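Long-range contacts in diketoreductase (Acinetobacter baylyi, PDB 4E12), which catalyses the NADH-dependent reduction of dicarbonyl compounds and, as in related dehydrogenases, probably interconverts (3S)-3-hydroxyacyl-CoA and 3-oxoacyl-CoA: residues Ser17-Gln22 with Leu142-His147; Val93-Asp98 with Thr119-Leu124; Leu125-Val130 with Lys185-Gly190; Lys138-His143 with Ala154-Thr159; Val166-Val171 with Pro181-Lys186. All blocks are in the same frame, centred on the assembly; numbering follows the deposited sequence.

Contact 1 of 5, residues Ser17-Gln22 with Leu142-His147. With SO4 (sulfate ion), chain J.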
# COMPACT_ATOMS: atom_id res chain seq x y z
N SER A 17 24.10 -7.90 -13.45
CA SER A 17 24.49 -9.31 -13.36
C SER A 17 23.25 -10.20 -13.22
O SER A 17 23.21 -11.28 -13.81
CB SER A 17 25.49 -9.59 -12.24
OG SER A 17 24.91 -9.35 -10.98
N GLN A 18 22.25 -9.77 -12.46
CA GLN A 18 21.01 -10.55 -12.35
C GLN A 18 20.29 -10.63 -13.69
O GLN A 18 19.77 -11.69 -14.06
CB GLN A 18 20.06 -9.93 -11.33
CG GLN A 18 20.61 -9.92 -9.93
CD GLN A 18 19.65 -9.38 -8.90
OE1 GLN A 18 18.44 -9.59 -8.97
NE2 GLN A 18 20.20 -8.66 -7.94
N ILE A 19 20.24 -9.52 -14.41
CA ILE A 19 19.55 -9.48 -15.69
C ILE A 19 20.26 -10.41 -16.67
O ILE A 19 19.62 -11.18 -17.39
CB ILE A 19 19.53 -8.05 -16.27
CG1 ILE A 19 18.70 -7.12 -15.37
CG2 ILE A 19 19.03 -8.07 -17.71
CD1 ILE A 19 18.75 -5.65 -15.77
N ALA A 20 21.58 -10.34 -16.66
CA ALA A 20 22.40 -11.15 -17.54
C ALA A 20 22.23 -12.63 -17.21
O ALA A 20 22.06 -13.45 -18.11
CB ALA A 20 23.86 -10.72 -17.46
N PHE A 21 22.23 -12.95 -15.91
CA PHE A 21 22.16 -14.34 -15.50
C PHE A 21 20.79 -14.93 -15.77
O PHE A 21 20.70 -16.03 -16.30
CB PHE A 21 22.55 -14.56 -14.04
CG PHE A 21 22.83 -16.00 -13.72
CD1 PHE A 21 24.11 -16.51 -13.87
CD2 PHE A 21 21.80 -16.84 -13.28
CE1 PHE A 21 24.38 -17.87 -13.59
CE2 PHE A 21 22.06 -18.19 -12.99
CZ PHE A 21 23.35 -18.70 -13.15
N GLN A 22 19.73 -14.22 -15.39
CA GLN A 22 18.37 -14.64 -15.71
C GLN A 22 18.23 -14.91 -17.21
O GLN A 22 17.61 -15.89 -17.63
CB GLN A 22 17.38 -13.55 -15.27
CG GLN A 22 15.89 -13.92 -15.44
CD GLN A 22 15.40 -14.99 -14.47
OE1 GLN A 22 16.14 -15.46 -13.60
NE2 GLN A 22 14.14 -15.38 -14.61
N LEU A 142 13.14 -1.31 -20.02
CA LEU A 142 12.81 -2.63 -19.49
C LEU A 142 13.38 -2.65 -18.08
O LEU A 142 14.59 -2.78 -17.89
CB LEU A 142 13.47 -3.72 -20.34
CG LEU A 142 13.08 -5.16 -19.99
CD1 LEU A 142 11.58 -5.33 -20.26
CD2 LEU A 142 13.89 -6.15 -20.81
N HIS A 143 12.49 -2.53 -17.11
CA HIS A 143 12.87 -2.24 -15.74
C HIS A 143 12.59 -3.44 -14.86
O HIS A 143 11.46 -3.92 -14.77
CB HIS A 143 12.09 -1.02 -15.24
CG HIS A 143 12.49 -0.55 -13.87
ND1 HIS A 143 11.61 -0.56 -12.81
CD2 HIS A 143 13.66 -0.08 -13.40
CE1 HIS A 143 12.23 -0.10 -11.73
NE2 HIS A 143 13.48 0.20 -12.06
N PHE A 144 13.65 -3.92 -14.23
CA PHE A 144 13.63 -5.09 -13.35
C PHE A 144 13.64 -4.66 -11.88
O PHE A 144 13.90 -3.50 -11.55
CB PHE A 144 14.88 -5.93 -13.61
CG PHE A 144 14.95 -6.49 -14.99
CD1 PHE A 144 15.35 -5.70 -16.06
CD2 PHE A 144 14.62 -7.82 -15.23
CE1 PHE A 144 15.41 -6.23 -17.35
CE2 PHE A 144 14.68 -8.35 -16.50
CZ PHE A 144 15.08 -7.56 -17.56
N ALA A 145 13.40 -5.61 -10.98
CA ALA A 145 13.42 -5.36 -9.55
C ALA A 145 14.51 -6.21 -8.91
O ALA A 145 14.74 -7.34 -9.34
CB ALA A 145 12.08 -5.71 -8.95
N ASN A 146 15.17 -5.69 -7.88
CA ASN A 146 16.26 -6.45 -7.24
C ASN A 146 15.76 -7.86 -6.86
O ASN A 146 14.63 -8.03 -6.38
CB ASN A 146 16.77 -5.69 -6.02
CG ASN A 146 18.10 -6.22 -5.51
OD1 ASN A 146 18.82 -6.91 -6.24
ND2 ASN A 146 18.43 -5.90 -4.27
N HIS A 147 16.61 -8.87 -7.08
CA HIS A 147 16.23 -10.28 -6.91
C HIS A 147 15.24 -10.71 -7.98
O HIS A 147 14.13 -11.15 -7.67
CB HIS A 147 15.71 -10.55 -5.50
CG HIS A 147 16.74 -10.36 -4.43
ND1 HIS A 147 16.68 -11.00 -3.22
CD2 HIS A 147 17.85 -9.59 -4.40
CE1 HIS A 147 17.71 -10.63 -2.48
NE2 HIS A 147 18.44 -9.78 -3.18
S SO4 J . 21.65 -7.64 -3.00
O1 SO4 J . 20.99 -8.13 -4.23
O2 SO4 J . 23.10 -7.89 -3.11
O3 SO4 J . 21.10 -8.38 -1.84
O4 SO4 J . 21.40 -6.19 -2.84

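Contact 2 of 5, residues Val93-Asp98 with Thr119-Leu124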
# COMPACT_ATOMS: atom_id res chain seq x y z
N VAL A 93 24.04 0.46 -16.68
CA VAL A 93 25.22 1.18 -16.21
C VAL A 93 24.79 2.14 -15.10
O VAL A 93 23.59 2.34 -14.89
CB VAL A 93 25.88 1.95 -17.38
CG1 VAL A 93 26.26 0.99 -18.49
CG2 VAL A 93 24.92 3.00 -17.92
N PRO A 94 25.74 2.75 -14.36
CA PRO A 94 25.36 3.66 -13.28
C PRO A 94 24.36 4.74 -13.66
O PRO A 94 24.16 5.06 -14.84
CB PRO A 94 26.70 4.26 -12.84
CG PRO A 94 27.69 3.24 -13.19
CD PRO A 94 27.20 2.64 -14.49
N GLU A 95 23.73 5.32 -12.65
CA GLU A 95 22.59 6.19 -12.88
C GLU A 95 23.06 7.64 -13.15
O GLU A 95 22.81 8.56 -12.37
CB GLU A 95 21.69 6.10 -11.64
CG GLU A 95 20.20 6.07 -11.92
CD GLU A 95 19.74 4.87 -12.75
OE1 GLU A 95 20.40 4.53 -13.75
OE2 GLU A 95 18.71 4.26 -12.39
N SER A 96 23.74 7.84 -14.29
CA SER A 96 24.36 9.12 -14.65
C SER A 96 24.04 9.54 -16.08
O SER A 96 24.35 8.82 -17.03
CB SER A 96 25.88 8.99 -14.53
OG SER A 96 26.52 10.11 -15.14
N LEU A 97 23.46 10.73 -16.25
CA LEU A 97 23.17 11.23 -17.59
C LEU A 97 24.41 11.21 -18.49
O LEU A 97 24.37 10.66 -19.59
CB LEU A 97 22.59 12.65 -17.54
CG LEU A 97 22.20 13.19 -18.92
CD1 LEU A 97 21.13 12.29 -19.54
CD2 LEU A 97 21.70 14.63 -18.82
N ASP A 98 25.50 11.82 -18.03
CA ASP A 98 26.74 11.86 -18.81
C ASP A 98 27.12 10.44 -19.26
O ASP A 98 27.42 10.19 -20.43
CB ASP A 98 27.90 12.41 -17.95
CG ASP A 98 27.63 13.81 -17.42
OD1 ASP A 98 26.81 14.55 -18.00
OD2 ASP A 98 28.26 14.17 -16.40
N THR A 119 16.74 0.35 -21.62
CA THR A 119 17.35 0.89 -20.40
C THR A 119 16.67 0.32 -19.15
O THR A 119 15.45 0.13 -19.15
CB THR A 119 17.23 2.45 -20.38
OG1 THR A 119 17.79 2.96 -19.16
CG2 THR A 119 15.78 2.90 -20.51
N ASN A 120 17.45 0.02 -18.11
CA ASN A 120 16.90 -0.47 -16.85
C ASN A 120 16.77 0.68 -15.85
O ASN A 120 16.48 0.46 -14.67
CB ASN A 120 17.80 -1.58 -16.27
CG ASN A 120 17.30 -2.12 -14.94
OD1 ASN A 120 16.13 -2.48 -14.80
ND2 ASN A 120 18.18 -2.16 -13.94
N SER A 121 16.94 1.91 -16.34
CA SER A 121 17.11 3.09 -15.48
C SER A 121 15.95 3.31 -14.51
O SER A 121 14.78 3.29 -14.91
CB SER A 121 17.33 4.36 -16.32
OG SER A 121 17.59 5.48 -15.49
N SER A 122 16.28 3.52 -13.23
CA SER A 122 15.28 3.87 -12.21
C SER A 122 15.19 5.38 -11.95
O SER A 122 14.33 5.81 -11.18
CB SER A 122 15.55 3.15 -10.88
OG SER A 122 15.36 1.74 -10.96
N THR A 123 16.07 6.18 -12.55
CA THR A 123 16.06 7.61 -12.28
C THR A 123 15.90 8.45 -13.54
O THR A 123 15.60 9.64 -13.47
CB THR A 123 17.36 8.05 -11.59
OG1 THR A 123 18.45 7.88 -12.49
CG2 THR A 123 17.60 7.22 -10.35
N LEU A 124 16.11 7.84 -14.70
CA LEU A 124 16.03 8.56 -15.96
C LEU A 124 14.95 8.00 -16.87
O LEU A 124 14.79 6.78 -17.00
CB LEU A 124 17.38 8.53 -16.67
CG LEU A 124 18.39 9.53 -16.14
CD1 LEU A 124 19.83 9.16 -16.47
CD2 LEU A 124 18.02 10.91 -16.68

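Contact 3 of 5, residues Leu125-Val130 with Lys185-Gly190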
# COMPACT_ATOMS: atom_id res chain seq x y z
N LEU A 125 14.20 8.90 -17.49
CA LEU A 125 13.15 8.52 -18.43
C LEU A 125 13.71 8.21 -19.81
O LEU A 125 14.71 8.80 -20.23
CB LEU A 125 12.14 9.67 -18.56
CG LEU A 125 11.34 10.05 -17.31
CD1 LEU A 125 10.39 11.18 -17.67
CD2 LEU A 125 10.55 8.84 -16.85
N PRO A 126 13.09 7.26 -20.53
CA PRO A 126 13.58 6.95 -21.87
C PRO A 126 13.57 8.19 -22.77
O PRO A 126 14.35 8.29 -23.71
CB PRO A 126 12.61 5.87 -22.36
CG PRO A 126 12.14 5.22 -21.09
CD PRO A 126 12.03 6.33 -20.09
N SER A 127 12.70 9.13 -22.44
CA SER A 127 12.69 10.42 -23.12
C SER A 127 13.93 11.24 -22.82
O SER A 127 14.38 12.00 -23.67
CB SER A 127 11.44 11.21 -22.77
OG SER A 127 10.31 10.59 -23.36
N ASP A 128 14.48 11.10 -21.62
CA ASP A 128 15.72 11.79 -21.26
C ASP A 128 16.89 11.31 -22.11
O ASP A 128 17.88 12.02 -22.27
CB ASP A 128 16.05 11.58 -19.77
CG ASP A 128 15.08 12.28 -18.84
OD1 ASP A 128 14.39 13.21 -19.30
OD2 ASP A 128 14.99 11.90 -17.65
N LEU A 129 16.76 10.11 -22.67
CA LEU A 129 17.90 9.42 -23.26
C LEU A 129 17.72 9.11 -24.74
O LEU A 129 18.69 8.79 -25.44
CB LEU A 129 18.15 8.11 -22.49
CG LEU A 129 18.43 8.17 -20.99
CD1 LEU A 129 18.39 6.79 -20.37
CD2 LEU A 129 19.75 8.87 -20.71
N VAL A 130 16.48 9.17 -25.24
CA VAL A 130 16.19 8.68 -26.58
C VAL A 130 17.01 9.34 -27.68
O VAL A 130 17.44 8.69 -28.63
CB VAL A 130 14.69 8.76 -26.91
CG1 VAL A 130 14.18 10.19 -26.75
CG2 VAL A 130 14.42 8.25 -28.32
N LYS A 185 1.70 2.09 -20.89
CA LYS A 185 1.19 2.58 -22.16
C LYS A 185 1.75 3.97 -22.49
O LYS A 185 1.72 4.40 -23.64
CB LYS A 185 -0.35 2.58 -22.15
CG LYS A 185 -0.94 1.18 -22.00
CD LYS A 185 -2.44 1.17 -21.73
CE LYS A 185 -2.93 -0.27 -21.58
NZ LYS A 185 -4.39 -0.35 -21.26
N LYS A 186 2.27 4.64 -21.47
CA LYS A 186 2.87 5.95 -21.61
C LYS A 186 3.98 6.06 -20.58
O LYS A 186 3.99 5.34 -19.59
CB LYS A 186 1.85 7.05 -21.29
CG LYS A 186 0.63 7.13 -22.17
CD LYS A 186 -0.20 8.35 -21.80
CE LYS A 186 -1.44 8.48 -22.67
NZ LYS A 186 -2.26 9.68 -22.31
N GLU A 187 4.92 6.98 -20.80
CA GLU A 187 5.95 7.19 -19.79
C GLU A 187 5.38 7.66 -18.46
O GLU A 187 4.39 8.39 -18.40
CB GLU A 187 6.99 8.20 -20.24
CG GLU A 187 7.95 7.71 -21.27
CD GLU A 187 9.07 8.69 -21.42
OE1 GLU A 187 8.78 9.90 -21.51
OE2 GLU A 187 10.24 8.26 -21.41
N LYS A 188 6.05 7.23 -17.41
CA LYS A 188 5.73 7.61 -16.05
C LYS A 188 6.98 7.41 -15.21
O LYS A 188 7.51 6.30 -15.14
CB LYS A 188 4.58 6.75 -15.52
CG LYS A 188 4.21 7.00 -14.06
CD LYS A 188 3.58 8.37 -13.83
CE LYS A 188 3.34 8.62 -12.36
NZ LYS A 188 4.63 8.75 -11.62
N ALA A 189 7.46 8.47 -14.59
CA ALA A 189 8.59 8.34 -13.69
C ALA A 189 8.21 7.41 -12.56
O ALA A 189 7.13 7.53 -11.98
CB ALA A 189 8.99 9.69 -13.13
N GLY A 190 9.11 6.49 -12.24
CA GLY A 190 8.83 5.47 -11.24
C GLY A 190 7.99 4.32 -11.76
O GLY A 190 7.58 3.45 -11.00

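Contact 4 of 5, residues Lys138-His143 with Ala154-Thr159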
# COMPACT_ATOMS: atom_id res chain seq x y z
N LYS A 138 13.46 2.00 -31.69
CA LYS A 138 13.97 0.76 -31.14
C LYS A 138 14.50 0.93 -29.72
O LYS A 138 15.29 0.11 -29.25
CB LYS A 138 15.09 0.20 -32.03
CG LYS A 138 14.64 -0.26 -33.41
CD LYS A 138 15.82 -0.78 -34.21
CE LYS A 138 15.39 -1.41 -35.52
NZ LYS A 138 14.61 -2.66 -35.30
N PHE A 139 14.07 2.00 -29.04
CA PHE A 139 14.53 2.28 -27.69
C PHE A 139 13.35 2.31 -26.73
O PHE A 139 12.31 2.91 -27.02
CB PHE A 139 15.26 3.62 -27.64
CG PHE A 139 15.76 3.99 -26.28
CD1 PHE A 139 15.35 5.16 -25.66
CD2 PHE A 139 16.65 3.14 -25.62
CE1 PHE A 139 15.82 5.50 -24.40
CE2 PHE A 139 17.13 3.47 -24.35
CZ PHE A 139 16.71 4.66 -23.74
N LEU A 140 13.49 1.64 -25.60
CA LEU A 140 12.48 1.69 -24.55
C LEU A 140 13.10 1.35 -23.21
O LEU A 140 14.31 1.14 -23.10
CB LEU A 140 11.30 0.77 -24.88
CG LEU A 140 11.59 -0.65 -25.36
CD1 LEU A 140 12.42 -1.42 -24.34
CD2 LEU A 140 10.30 -1.38 -25.67
N ALA A 141 12.27 1.31 -22.18
CA ALA A 141 12.75 0.90 -20.88
C ALA A 141 12.26 -0.50 -20.59
O ALA A 141 11.12 -0.83 -20.92
CB ALA A 141 12.27 1.86 -19.80
N LEU A 142 13.14 -1.31 -20.02
CA LEU A 142 12.81 -2.63 -19.49
C LEU A 142 13.38 -2.65 -18.08
O LEU A 142 14.59 -2.78 -17.89
CB LEU A 142 13.47 -3.72 -20.34
CG LEU A 142 13.08 -5.16 -19.99
CD1 LEU A 142 11.58 -5.33 -20.26
CD2 LEU A 142 13.89 -6.15 -20.81
N HIS A 143 12.49 -2.53 -17.11
CA HIS A 143 12.87 -2.24 -15.74
C HIS A 143 12.59 -3.44 -14.86
O HIS A 143 11.46 -3.92 -14.77
CB HIS A 143 12.09 -1.02 -15.24
CG HIS A 143 12.49 -0.55 -13.87
ND1 HIS A 143 11.61 -0.56 -12.81
CD2 HIS A 143 13.66 -0.08 -13.40
CE1 HIS A 143 12.23 -0.10 -11.73
NE2 HIS A 143 13.48 0.20 -12.06
N ALA A 154 8.85 -7.27 -14.97
CA ALA A 154 9.63 -6.49 -15.93
C ALA A 154 8.70 -5.42 -16.46
O ALA A 154 7.78 -5.70 -17.24
CB ALA A 154 10.16 -7.38 -17.06
N GLU A 155 8.91 -4.19 -16.00
CA GLU A 155 8.11 -3.06 -16.43
C GLU A 155 8.60 -2.51 -17.74
O GLU A 155 9.73 -2.03 -17.83
CB GLU A 155 8.14 -1.97 -15.37
CG GLU A 155 7.43 -2.41 -14.09
CD GLU A 155 7.59 -1.45 -12.93
OE1 GLU A 155 8.75 -1.11 -12.59
OE2 GLU A 155 6.57 -1.03 -12.35
N VAL A 156 7.74 -2.60 -18.75
CA VAL A 156 8.07 -2.20 -20.11
C VAL A 156 7.48 -0.83 -20.39
O VAL A 156 6.27 -0.62 -20.24
CB VAL A 156 7.49 -3.19 -21.14
CG1 VAL A 156 7.89 -2.77 -22.56
CG2 VAL A 156 7.99 -4.60 -20.84
N MET A 157 8.32 0.10 -20.80
CA MET A 157 7.87 1.47 -20.96
C MET A 157 8.67 2.16 -22.06
O MET A 157 9.87 2.39 -21.91
CB MET A 157 8.07 2.21 -19.63
CG MET A 157 7.47 3.59 -19.53
SD MET A 157 7.78 4.32 -17.91
CE MET A 157 9.48 4.85 -18.13
N GLY A 158 8.00 2.49 -23.16
CA GLY A 158 8.67 3.19 -24.25
C GLY A 158 8.37 4.67 -24.32
O GLY A 158 7.77 5.24 -23.40
N THR A 159 8.79 5.31 -25.41
CA THR A 159 8.44 6.70 -25.65
C THR A 159 7.39 6.72 -26.75
O THR A 159 7.00 5.67 -27.28
CB THR A 159 9.64 7.53 -26.17
OG1 THR A 159 10.00 7.07 -27.48
CG2 THR A 159 10.84 7.37 -25.25
O HOH W 1 12.10 5.48 -27.83

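Contact 5 of 5, residues Val166-Val171 with Pro181-Lys186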
# COMPACT_ATOMS: atom_id res chain seq x y z
N VAL A 166 8.44 -3.46 -31.78
CA VAL A 166 9.60 -3.57 -30.91
C VAL A 166 9.12 -3.77 -29.48
O VAL A 166 9.58 -4.67 -28.78
CB VAL A 166 10.48 -2.30 -30.99
CG1 VAL A 166 11.51 -2.29 -29.87
CG2 VAL A 166 11.18 -2.26 -32.33
N TYR A 167 8.18 -2.92 -29.06
CA TYR A 167 7.60 -3.03 -27.73
C TYR A 167 7.09 -4.44 -27.49
O TYR A 167 7.40 -5.05 -26.47
CB TYR A 167 6.45 -2.02 -27.59
CG TYR A 167 5.83 -1.91 -26.22
CD1 TYR A 167 6.08 -0.79 -25.42
CD2 TYR A 167 5.00 -2.90 -25.72
CE1 TYR A 167 5.51 -0.67 -24.15
CE2 TYR A 167 4.42 -2.79 -24.43
CZ TYR A 167 4.68 -1.67 -23.66
OH TYR A 167 4.12 -1.54 -22.41
N GLN A 168 6.31 -4.99 -28.42
CA GLN A 168 5.79 -6.33 -28.24
C GLN A 168 6.89 -7.39 -28.22
O GLN A 168 6.79 -8.39 -27.50
CB GLN A 168 4.73 -6.68 -29.29
CG GLN A 168 4.12 -8.06 -29.07
CD GLN A 168 3.24 -8.14 -27.82
OE1 GLN A 168 2.89 -7.13 -27.21
NE2 GLN A 168 2.89 -9.36 -27.44
N GLN A 169 7.95 -7.20 -29.01
CA GLN A 169 9.05 -8.15 -28.98
C GLN A 169 9.72 -8.15 -27.61
O GLN A 169 10.07 -9.21 -27.09
CB GLN A 169 10.08 -7.86 -30.09
CG GLN A 169 9.49 -7.91 -31.48
CD GLN A 169 10.53 -7.69 -32.57
OE1 GLN A 169 11.73 -7.66 -32.30
NE2 GLN A 169 10.07 -7.53 -33.80
N VAL A 170 9.90 -6.97 -27.02
CA VAL A 170 10.47 -6.89 -25.67
C VAL A 170 9.52 -7.55 -24.66
O VAL A 170 9.97 -8.25 -23.74
CB VAL A 170 10.79 -5.42 -25.26
CG1 VAL A 170 11.22 -5.36 -23.80
CG2 VAL A 170 11.92 -4.88 -26.13
N VAL A 171 8.22 -7.32 -24.81
CA VAL A 171 7.26 -7.99 -23.95
C VAL A 171 7.41 -9.49 -24.06
O VAL A 171 7.40 -10.19 -23.05
CB VAL A 171 5.79 -7.59 -24.24
CG1 VAL A 171 4.84 -8.48 -23.46
CG2 VAL A 171 5.56 -6.14 -23.84
N PRO A 181 5.55 -9.53 -17.55
CA PRO A 181 5.62 -8.21 -18.18
C PRO A 181 4.56 -7.30 -17.62
O PRO A 181 3.38 -7.63 -17.57
CB PRO A 181 5.29 -8.51 -19.64
CG PRO A 181 5.61 -9.93 -19.82
CD PRO A 181 5.23 -10.58 -18.53
N ILE A 182 4.99 -6.13 -17.17
CA ILE A 182 4.07 -5.13 -16.68
C ILE A 182 4.07 -4.08 -17.76
O ILE A 182 5.07 -3.38 -17.95
CB ILE A 182 4.57 -4.54 -15.35
CG1 ILE A 182 4.65 -5.65 -14.30
CG2 ILE A 182 3.70 -3.37 -14.90
CD1 ILE A 182 3.35 -6.34 -14.07
N GLU A 183 2.96 -4.00 -18.51
CA GLU A 183 2.95 -3.16 -19.70
C GLU A 183 2.43 -1.75 -19.45
O GLU A 183 1.25 -1.54 -19.18
CB GLU A 183 2.17 -3.86 -20.83
CG GLU A 183 2.77 -5.21 -21.25
CD GLU A 183 1.98 -5.94 -22.34
OE1 GLU A 183 1.64 -5.32 -23.36
OE2 GLU A 183 1.70 -7.14 -22.16
N LEU A 184 3.34 -0.76 -19.50
CA LEU A 184 2.92 0.62 -19.41
C LEU A 184 2.66 1.17 -20.80
O LEU A 184 3.31 0.76 -21.77
CB LEU A 184 3.94 1.50 -18.69
CG LEU A 184 4.16 1.27 -17.19
CD1 LEU A 184 4.93 -0.02 -16.93
CD2 LEU A 184 4.95 2.45 -16.67
N LYS A 185 1.70 2.09 -20.89
CA LYS A 185 1.19 2.58 -22.16
C LYS A 185 1.75 3.97 -22.49
O LYS A 185 1.72 4.40 -23.64
CB LYS A 185 -0.35 2.58 -22.15
CG LYS A 185 -0.94 1.18 -22.00
CD LYS A 185 -2.44 1.17 -21.73
CE LYS A 185 -2.93 -0.27 -21.58
NZ LYS A 185 -4.39 -0.35 -21.26
N LYS A 186 2.27 4.64 -21.47
CA LYS A 186 2.87 5.95 -21.61
C LYS A 186 3.98 6.06 -20.58
O LYS A 186 3.99 5.34 -19.59
CB LYS A 186 1.85 7.05 -21.29
CG LYS A 186 0.63 7.13 -22.17
CD LYS A 186 -0.20 8.35 -21.80
CE LYS A 186 -1.44 8.48 -22.67
NZ LYS A 186 -2.26 9.68 -22.31

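Contact 1 of 5, residues Ser17-Gln22 with Leu142-His147
Gln18 and Asn146 meet with their side chains crossed at about a right angle and their amide planes turned 36° apart. Beyond CG the Gln18 chain is extended, CD anti to CA (chi2 -177°), and its NE2 donates to Asn146 OD1 over 2.8 Å. That bond is well formed: NE2 lies nearly along the C=O axis of Asn146. The other branch, Gln18 OE1, takes a bent, weak bond from His147 N at 2.7 Å and a further one from the amide of Val148, just beyond the segment. At the next residue, Ile19, the contact becomes apolar. Ile19 CG1 sits over one face of the Phe144 ring, 3.8 Å from the ring centroid, while Ile19 CD1 approaches Phe144 CD1 at 3.4 Å. Helix 14-25, the first helix of the Rossmann domain and the one that follows its glycine-rich turn, is thereby packed on the end of strand 139-144. On the outer side a sulfate, probably from the crystallisation liquor, accepts from His147 NE2 at its O3 (3.3 Å, nearly straight) and weakly from Asn146 ND2. These donors are consistent with a local preference for negative charge at the polar end, whereas the Ile19-Phe144 end relies on CH-pi and apolar packing.

Contact 2 of 5, residues Val93-Asp98 with Thr119-Leu124
Glu95 OE2 accepts two successive backbone amides of the loop 119-124, and this grip is the tight part of the contact. Ser122 N donates over 2.7 Å, meeting the carboxylate on its syn side but 31° out of its plane; Thr123 N adds a weak bond of 3.3 Å to the same Glu95 OE2. The Glu95 chain is bent at chi2 (62°), which turns CD back to the loop, and the residue itself is the centre of an inverse gamma turn closed by Ser96 N and Pro94 O at 2.9 Å. The receiving loop is shaped from within: Thr119 OG1 accepts from Ser121 N in an ST turn, and Ser121 OG from Leu124 N (2.9 Å) in an ST motif. The loose side lies at the start of helix 97-110, where Leu124 CD1 comes only within 4.0 Å of Leu97 N and the two leucine tips, Leu97 CD1 and Leu124 CD2, stand 4.4 Å apart near solvent. Glu95, Asn120 and Ser122 all bind NAD(+), and Ser122 OG is hydrogen-bonded to His143. Glu95 OE1 also forms a salt bridge with Lys100, another NAD(+) residue. Amides on one oxygen and an ammonium on the other would be expected to stabilise the carboxylate as an anion, so that it tethers a cofactor-binding loop to the neighbouring one.

Contact 3 of 5, residues Leu125-Val130 with Lys185-Gly190
Leu125 and Ala189 mark the closest approach of the two backbones, with their CA atoms 6.6 Å apart. In the Rossmann domain this is where the first turn of helix 126-133 faces the loop that follows strand 180-183. The backbone is extended at Leu125 (psi 147°) and turns helical from Pro126 onward, so the amide of Ser127 points out of the helix start; segment 185-190 has no regular structure and runs extended through Glu187 and Lys188. Glu187 spans the gap with a chain that is extended beyond CG, and its carboxylate takes two bonds from one residue. Ser127 N donates to Glu187 OE2 over 2.8 Å, on the syn side and 19° out of the carboxylate plane. Ser127 OG donates to Glu187 OE1 over a very short 2.5 Å; OG lies beside its own backbone N (chi1 -69°), which lets both donors face the same group. Lying at the N-terminal end of this weakly bonded helix, the Glu187 carboxylate may also gain from its dipole. Pro126 slides past Glu187 in the opposite direction, with Pro126 CD packed tightly against Glu187 OE2 at 2.9 Å. Beyond, Lys188 packs on Glu206 of the second subunit, so the loop also borders the dimer interface. Leu125 supplies the apolar margin: its CD2 rests 3.8 Å from Ala189 CA.

Contact 4 of 5, residues Lys138-His143 with Ala154-Thr159
The His143 ring receives Glu155 OE1 at its edge, in the ring plane: ND1 donates to OE1 over 2.9 Å, nearly straight at 166°. The two side chains lie side by side and point the same way, with ring and carboxylate planes 29° apart. Tyr191 stacks with the imidazole, and the far nitrogen, His143 NE2, is hydrogen-bonded to Ser122. Glu155 is itself positioned by a second shell, its OE2 accepting the amides of Val192 and Leu193. His143 is predicted to be important for catalytic activity, and the in-plane bond to Glu155 OE1, together with Ser122 at NE2, would restrict the rotation of its ring. Both stand on a beta hairpin, in which segments 139-143 and 154-158 run antiparallel, their axes 161° apart. His143 with Glu155 and Ala141 with Met157 are hydrogen-bonded pairs; the bond from Ala141 N to Met157 O is short, 2.6 Å. Between them Leu142 and Val156 form a non-hydrogen-bonded pair whose side chains turn to the opposite face, toward helix 164-176. There Leu142 CD1 touches Val156 CG2 at 3.7 Å and Ala154 CB at 4.1 Å. At the far end of the hairpin a water donates to Phe139 O and accepts from Thr159 OG1, both at 2.7 Å.

Contact 5 of 5, residues Val166-Val171 with Pro181-Lys186
Tyr167 reaches from helix 164-176 to Leu184, next after Glu183 of strand 180-183, tying together two members of the beta-alpha-beta unit that strand 153-158 begins. The Tyr167 side chain leaves with CG anti to the backbone N (chi1 -174°), and its OH donates to Leu184 O over a short 2.5 Å, tilted 28° from the carbonyl plane. Glu183 crosses this ring obliquely and brings OE1 to its edge, near the plane, 3.9 Å from Tyr167 CE2. One turn further along the helix, Val171 uses its two methyls separately. CG1, anti to the backbone N (chi1 171°), packs on Pro181 CB at 3.8 Å; CG2 meets the aliphatic part of the extended Glu183 chain, 3.9 Å from Glu183 CG. Leu184 and Ile182 also pack on Ile212 and Thr221 of the second subunit, so this strand, outermost in the sheet of its own chain, borders the dimer interface. The Pro181 ring finishes the packing, its CG lying 3.7 Å from Val171 O.

In the fold
From the N terminus, contact 1 closes the longest loop, joining helix 14-25 to the end of strand 139-144. Contact 2 lies within that loop and links the turns after strands 88-91 and 116-119. Contact 3 opens next, still inside it, but closes only at 185-190, so contacts 1 and 3 cross. Contact 4, the hairpin, starts on the strand where contact 1 ends, sharing Leu142 and His143, and is enclosed by contact 3. Contact 5 follows contact 4 in series and ends on the same stretch as contact 3. Neighbouring strands carry contacts 4 and 5, whose centres lie about 6 Å apart; contacts 3 and 5 both reach the second subunit.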